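Local atomic coordinates of NAD(P)H-FMN oxidoreductase (Bacillus subtilis, PDB entry 5LVA), a protein that binds flavin mononucleotide and probably uses it to carry electrons from NAD(P)H to an acceptor such as a quinone or free flavin. Residues K2-F8 with H57-Q63; L33-Y37 with K49-L53. All coordinates share one frame; numbering follows the deposited sequence.

Contact 1: K2-F8 with H57-Q63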
loop_
_atom_site.group_PDB
_atom_site.type_symbol
_atom_site.label_atom_id
_atom_site.label_comp_id
_atom_site.label_asym_id
_atom_site.label_seq_id
_atom_site.Cartn_x
_atom_site.Cartn_y
_atom_site.Cartn_z
ATOM N N LYS A 2 13.453 -5.543 -6.766
ATOM C CA LYS A 2 12.719 -4.471 -7.442
ATOM C C LYS A 2 11.358 -4.208 -6.808
ATOM O O LYS A 2 10.446 -5.008 -6.921
ATOM C CB LYS A 2 12.541 -4.786 -8.922
ATOM C CG LYS A 2 13.686 -4.304 -9.768
ATOM C CD LYS A 2 13.241 -4.032 -11.180
ATOM C CE LYS A 2 14.333 -4.391 -12.168
ATOM N NZ LYS A 2 13.812 -5.272 -13.252
ATOM N N VAL A 3 11.220 -3.059 -6.160
ATOM C CA VAL A 3 10.026 -2.786 -5.387
ATOM C C VAL A 3 9.252 -1.583 -5.888
ATOM O O VAL A 3 9.757 -0.473 -5.898
ATOM C CB VAL A 3 10.373 -2.565 -3.915
ATOM C CG1 VAL A 3 9.120 -2.340 -3.111
ATOM C CG2 VAL A 3 11.164 -3.748 -3.369
ATOM N N LEU A 4 8.008 -1.816 -6.289
ATOM C CA LEU A 4 7.119 -0.754 -6.726
ATOM C C LEU A 4 6.249 -0.284 -5.559
ATOM O O LEU A 4 5.490 -1.065 -5.006
ATOM C CB LEU A 4 6.261 -1.245 -7.888
ATOM C CG LEU A 4 5.269 -0.290 -8.542
ATOM C CD1 LEU A 4 5.973 0.868 -9.229
ATOM C CD2 LEU A 4 4.421 -1.043 -9.527
ATOM N N VAL A 5 6.387 0.974 -5.155
ATOM C CA VAL A 5 5.572 1.514 -4.074
ATOM C C VAL A 5 4.532 2.442 -4.647
ATOM O O VAL A 5 4.848 3.548 -5.083
ATOM C CB VAL A 5 6.389 2.301 -3.017
ATOM C CG1 VAL A 5 5.479 2.805 -1.911
ATOM C CG2 VAL A 5 7.507 1.461 -2.428
ATOM N N LEU A 6 3.287 1.996 -4.641
ATOM C CA LEU A 6 2.196 2.825 -5.105
ATOM C C LEU A 6 1.569 3.570 -3.938
ATOM O O LEU A 6 0.865 2.977 -3.142
ATOM C CB LEU A 6 1.166 1.968 -5.826
ATOM C CG LEU A 6 1.768 1.040 -6.884
ATOM C CD1 LEU A 6 0.716 0.146 -7.494
ATOM C CD2 LEU A 6 2.418 1.869 -7.949
ATOM N N ALA A 7 1.831 4.872 -3.832
ATOM C CA ALA A 7 1.310 5.652 -2.712
ATOM C C ALA A 7 0.005 6.318 -3.081
ATOM O O ALA A 7 -0.096 6.957 -4.116
ATOM C CB ALA A 7 2.316 6.672 -2.259
ATOM N N PHE A 8 -1.002 6.147 -2.230
ATOM C CA PHE A 8 -2.315 6.718 -2.477
ATOM C C PHE A 8 -2.737 7.660 -1.355
ATOM O O PHE A 8 -3.340 7.247 -0.369
ATOM C CB PHE A 8 -3.371 5.626 -2.646
ATOM C CG PHE A 8 -3.190 4.762 -3.869
ATOM C CD1 PHE A 8 -2.331 3.678 -3.850
ATOM C CD2 PHE A 8 -3.926 5.004 -5.014
ATOM C CE1 PHE A 8 -2.182 2.867 -4.953
ATOM C CE2 PHE A 8 -3.778 4.193 -6.124
ATOM C CZ PHE A 8 -2.902 3.126 -6.095
ATOM N N HIS A 57 8.367 -5.023 -11.798
ATOM C CA HIS A 57 8.854 -5.116 -10.420
ATOM C C HIS A 57 8.479 -6.431 -9.755
ATOM O O HIS A 57 7.522 -7.082 -10.155
ATOM C CB HIS A 57 8.321 -3.957 -9.580
ATOM C CG HIS A 57 8.790 -2.617 -10.038
ATOM N ND1 HIS A 57 8.332 -2.027 -11.194
ATOM C CD2 HIS A 57 9.674 -1.745 -9.496
ATOM C CE1 HIS A 57 8.915 -0.850 -11.347
ATOM N NE2 HIS A 57 9.732 -0.654 -10.326
ATOM N N ASP A 58 9.237 -6.808 -8.729
ATOM C CA ASP A 58 9.083 -8.111 -8.089
ATOM C C ASP A 58 8.098 -8.055 -6.933
ATOM O O ASP A 58 7.483 -9.052 -6.583
ATOM C CB ASP A 58 10.438 -8.632 -7.588
ATOM C CG ASP A 58 11.511 -8.638 -8.673
ATOM O OD1 ASP A 58 11.299 -9.267 -9.725
ATOM O OD2 ASP A 58 12.571 -8.012 -8.470
ATOM N N ARG A 59 7.959 -6.878 -6.340
ATOM C CA ARG A 59 7.092 -6.676 -5.198
ATOM C C ARG A 59 6.295 -5.395 -5.375
ATOM O O ARG A 59 6.841 -4.382 -5.765
ATOM C CB ARG A 59 7.907 -6.613 -3.911
ATOM C CG ARG A 59 7.060 -6.398 -2.671
ATOM C CD ARG A 59 7.905 -6.164 -1.446
ATOM N NE ARG A 59 8.608 -7.369 -1.045
ATOM C CZ ARG A 59 9.281 -7.499 0.090
ATOM N NH1 ARG A 59 9.349 -6.489 0.942
ATOM N NH2 ARG A 59 9.890 -8.645 0.372
ATOM N N ILE A 60 5.002 -5.442 -5.082
ATOM C CA ILE A 60 4.153 -4.264 -5.175
ATOM C C ILE A 60 3.606 -3.863 -3.810
ATOM O O ILE A 60 2.994 -4.666 -3.113
ATOM C CB ILE A 60 3.001 -4.499 -6.130
ATOM C CG1 ILE A 60 3.544 -5.102 -7.416
ATOM C CG2 ILE A 60 2.277 -3.196 -6.404
ATOM C CD1 ILE A 60 2.516 -5.358 -8.425
ATOM N N VAL A 61 3.851 -2.612 -3.436
ATOM C CA VAL A 61 3.473 -2.094 -2.130
ATOM C C VAL A 61 2.410 -1.030 -2.262
ATOM O O VAL A 61 2.631 -0.013 -2.893
ATOM C CB VAL A 61 4.681 -1.503 -1.398
ATOM C CG1 VAL A 61 4.260 -0.879 -0.099
ATOM C CG2 VAL A 61 5.730 -2.572 -1.163
ATOM N N PHE A 62 1.252 -1.265 -1.669
ATOM C CA PHE A 62 0.192 -0.269 -1.664
ATOM C C PHE A 62 0.270 0.539 -0.379
ATOM O O PHE A 62 0.045 0.010 0.706
ATOM C CB PHE A 62 -1.174 -0.933 -1.813
ATOM C CG PHE A 62 -1.328 -1.722 -3.083
ATOM C CD1 PHE A 62 -0.909 -3.042 -3.155
ATOM C CD2 PHE A 62 -1.879 -1.142 -4.208
ATOM C CE1 PHE A 62 -1.045 -3.767 -4.328
ATOM C CE2 PHE A 62 -2.013 -1.854 -5.385
ATOM C CZ PHE A 62 -1.603 -3.172 -5.441
ATOM N N GLN A 63 0.626 1.816 -0.504
ATOM C CA GLN A 63 0.788 2.689 0.647
ATOM C C GLN A 63 -0.329 3.708 0.696
ATOM O O GLN A 63 -0.552 4.424 -0.266
ATOM C CB GLN A 63 2.139 3.390 0.609
ATOM C CG GLN A 63 2.422 4.235 1.831
ATOM C CD GLN A 63 3.731 5.001 1.752
ATOM O OE1 GLN A 63 4.672 4.599 1.079
ATOM N NE2 GLN A 63 3.795 6.110 2.461
#

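Contact 2: L33-Y37 with K49-L53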
loop_
_atom_site.group_PDB
_atom_site.type_symbol
_atom_site.label_atom_id
_atom_site.label_comp_id
_atom_site.label_asym_id
_atom_site.label_seq_id
_atom_site.Cartn_x
_atom_site.Cartn_y
_atom_site.Cartn_z
ATOM N N LEU A 33 9.164 4.759 -6.303
ATOM C CA LEU A 33 8.050 5.337 -5.565
ATOM C C LEU A 33 7.211 6.177 -6.501
ATOM O O LEU A 33 7.731 6.832 -7.381
ATOM C CB LEU A 33 8.528 6.161 -4.370
ATOM C CG LEU A 33 7.382 6.584 -3.446
ATOM C CD1 LEU A 33 7.770 6.415 -1.995
ATOM C CD2 LEU A 33 6.969 8.012 -3.692
ATOM N N ARG A 34 5.901 6.111 -6.329
ATOM C CA ARG A 34 4.982 6.862 -7.157
ATOM C C ARG A 34 3.889 7.470 -6.295
ATOM O O ARG A 34 3.452 6.882 -5.317
ATOM C CB ARG A 34 4.375 5.981 -8.243
ATOM C CG ARG A 34 5.362 5.492 -9.263
ATOM C CD ARG A 34 4.690 4.628 -10.315
ATOM N NE ARG A 34 3.755 5.390 -11.129
ATOM C CZ ARG A 34 2.577 4.939 -11.540
ATOM N NH1 ARG A 34 2.185 3.722 -11.206
ATOM N NH2 ARG A 34 1.785 5.704 -12.273
ATOM N N ASP A 35 3.473 8.669 -6.676
ATOM C CA ASP A 35 2.421 9.412 -6.019
ATOM C C ASP A 35 1.265 9.454 -6.984
ATOM O O ASP A 35 1.220 10.303 -7.883
ATOM C CB ASP A 35 2.909 10.819 -5.668
ATOM C CG ASP A 35 1.855 11.672 -4.996
ATOM O OD1 ASP A 35 0.666 11.325 -4.995
ATOM O OD2 ASP A 35 2.232 12.722 -4.467
ATOM N N LEU A 36 0.317 8.548 -6.809
ATOM C CA LEU A 36 -0.693 8.359 -7.835
ATOM C C LEU A 36 -1.702 9.490 -7.953
ATOM O O LEU A 36 -2.118 9.808 -9.054
ATOM C CB LEU A 36 -1.408 7.038 -7.612
ATOM C CG LEU A 36 -0.531 5.982 -8.273
ATOM C CD1 LEU A 36 0.257 5.199 -7.244
ATOM C CD2 LEU A 36 -1.331 5.106 -9.168
ATOM N N TYR A 37 -2.081 10.110 -6.842
ATOM C CA TYR A 37 -2.987 11.249 -6.902
ATOM C C TYR A 37 -2.334 12.413 -7.631
ATOM O O TYR A 37 -2.995 13.199 -8.295
ATOM C CB TYR A 37 -3.418 11.683 -5.502
ATOM C CG TYR A 37 -4.683 11.027 -5.017
ATOM C CD1 TYR A 37 -5.915 11.507 -5.399
ATOM C CD2 TYR A 37 -4.642 9.927 -4.182
ATOM C CE1 TYR A 37 -7.068 10.919 -4.968
ATOM C CE2 TYR A 37 -5.799 9.333 -3.740
ATOM C CZ TYR A 37 -7.006 9.828 -4.138
ATOM O OH TYR A 37 -8.157 9.235 -3.699
ATOM N N LYS A 49 0.063 1.644 -18.618
ATOM C CA LYS A 49 1.225 2.139 -17.899
ATOM C C LYS A 49 1.367 1.446 -16.554
ATOM O O LYS A 49 2.444 0.969 -16.204
ATOM C CB LYS A 49 1.125 3.653 -17.696
ATOM C CG LYS A 49 2.339 4.265 -17.000
ATOM C CD LYS A 49 2.109 5.726 -16.648
ATOM C CE LYS A 49 3.202 6.234 -15.725
ATOM N NZ LYS A 49 2.893 7.593 -15.174
ATOM N N GLU A 50 0.265 1.391 -15.812
ATOM C CA GLU A 50 0.229 0.745 -14.511
ATOM C C GLU A 50 0.549 -0.738 -14.615
ATOM O O GLU A 50 1.398 -1.243 -13.890
ATOM C CB GLU A 50 -1.135 0.937 -13.866
ATOM C CG GLU A 50 -1.569 2.364 -13.757
ATOM C CD GLU A 50 -0.619 3.196 -12.947
ATOM O OE1 GLU A 50 -0.164 2.733 -11.889
ATOM O OE2 GLU A 50 -0.321 4.320 -13.380
ATOM N N GLN A 51 -0.137 -1.429 -15.517
ATOM C CA GLN A 51 0.150 -2.831 -15.782
ATOM C C GLN A 51 1.624 -3.064 -16.064
ATOM O O GLN A 51 2.222 -3.959 -15.492
ATOM C CB GLN A 51 -0.681 -3.343 -16.955
ATOM C CG GLN A 51 -2.108 -3.677 -16.579
ATOM C CD GLN A 51 -2.913 -4.163 -17.748
ATOM O OE1 GLN A 51 -2.422 -4.228 -18.872
ATOM N NE2 GLN A 51 -4.160 -4.497 -17.499
ATOM N N LYS A 52 2.206 -2.246 -16.934
ATOM C CA LYS A 52 3.595 -2.419 -17.348
ATOM C C LYS A 52 4.574 -2.221 -16.210
ATOM O O LYS A 52 5.642 -2.817 -16.188
ATOM C CB LYS A 52 3.938 -1.456 -18.472
ATOM C CG LYS A 52 3.623 -1.939 -19.861
ATOM C CD LYS A 52 3.931 -0.820 -20.846
ATOM C CE LYS A 52 4.560 -1.346 -22.110
ATOM N NZ LYS A 52 5.579 -2.396 -21.807
ATOM N N LEU A 53 4.211 -1.371 -15.266
ATOM C CA LEU A 53 5.071 -1.129 -14.122
ATOM C C LEU A 53 5.029 -2.298 -13.156
ATOM O O LEU A 53 6.065 -2.713 -12.648
ATOM C CB LEU A 53 4.678 0.168 -13.415
ATOM C CG LEU A 53 5.187 1.405 -14.145
ATOM C CD1 LEU A 53 4.552 2.688 -13.625
ATOM C CD2 LEU A 53 6.681 1.462 -14.028
#

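Contact 1: K2-F8 with H57-Q63
Val5 sits beside Val61 in two parallel strands, joined from Leu4 to Phe8 by alternating backbone hydrogen bonds, such as Val61 N to Leu4 O at 2.7 Å. At their start Lys2 O accepts from both Asp58 N and Arg59 N, while Lys2 N donates to Asp58 OD2 (3.1 Å) on the anti side of the carboxylate. His57 CB lies 3.6 Å from Lys2 O, and CG, turned beside the backbone N (chi1 -63°), meets Leu4 CB. Leu4 CB sits over one face of the His57 ring, 3.9 Å from its centroid, as a CH-pi contact. His57 CD2 reaches Val3 C at 3.6 Å and its CE1 reaches Leu4 CD1 at 4.0 Å; ND1 and NE2 bond to Leu53 O and Thr32 OG1, which fixes the ring's rotation. In the flavodoxin-like fold these are inner strands of the parallel sheet, with helices on both faces. On the face of Leu4 and Ile60, Leu6 CD1 packs against Ile60 CG2 and Phe62 CE2, and Phe8 CE1 meets the Phe62 edge at CD2. On the other face Val3 CG1 touches Val61 CG2, and Val5 CG1 lies 3.6 Å from Gln63 OE1, which bonds Tyr166 OH, while Gln63 NE2 bonds OD1 of the FMN-binding Asn18.

Contact 2: L33-Y37 with K49-L53
Glu50 OE1 takes a nearly straight hydrogen bond from Arg34 NH1 (2.6 Å, 174°) and a second from Trp78 NE1. Glu50 OE2 receives Arg34 NH2 through its syn lone pair at 2.8 Å, and also bonds the hydroxyl of Tyr40. The salt bridge is therefore end-on and two-pronged, with guanidinium and carboxylate planes only 28° apart, and these four bonds hold the carboxylate in place. A bend at chi2 (-59°) turns the Glu50 carboxylate toward Arg34, whose own chain bends at chi3 to swing its head toward the helix. Leu53 CD1 lies over one face of the guanidinium, 3.5 Å from Arg34 NH1, and Leu36 CD2 approaches Glu50 OE1 at 3.8 Å. Lys49 NZ stands 3.6 Å from Arg34 NH2, but both cations share the carboxylate of Glu39, which probably offsets their like charge. A leucine in place of Arg34 would probably leave the buried Glu50 carboxylate without its countercharge and Leu53 without the flat group it covers. The pair joins the end of edge strand 31-35 to helix 47-56 on one face of the sheet, a polar link within the layered alpha/beta architecture of the flavodoxin-like fold.

In the fold
From the N terminus the chain runs through strand 3-7, passes helix 17-23 and returns as strand 31-35, which takes its place at one edge of the sheet beside strand 3-7. Contact 2 then closes a short loop, bringing helix 47-56 back toward the end of that edge strand. Strand 59-65 follows this helix directly and lines up on the other flank of strand 3-7, closing the longer loop of contact 1, so that the whole of contact 2 falls within it. The two meet where Leu6 packs on Leu36 and Arg34, and where Val5 and Ala7 probably bond to the Arg34 backbone. Together they tie three neighbouring strands to a covering helix.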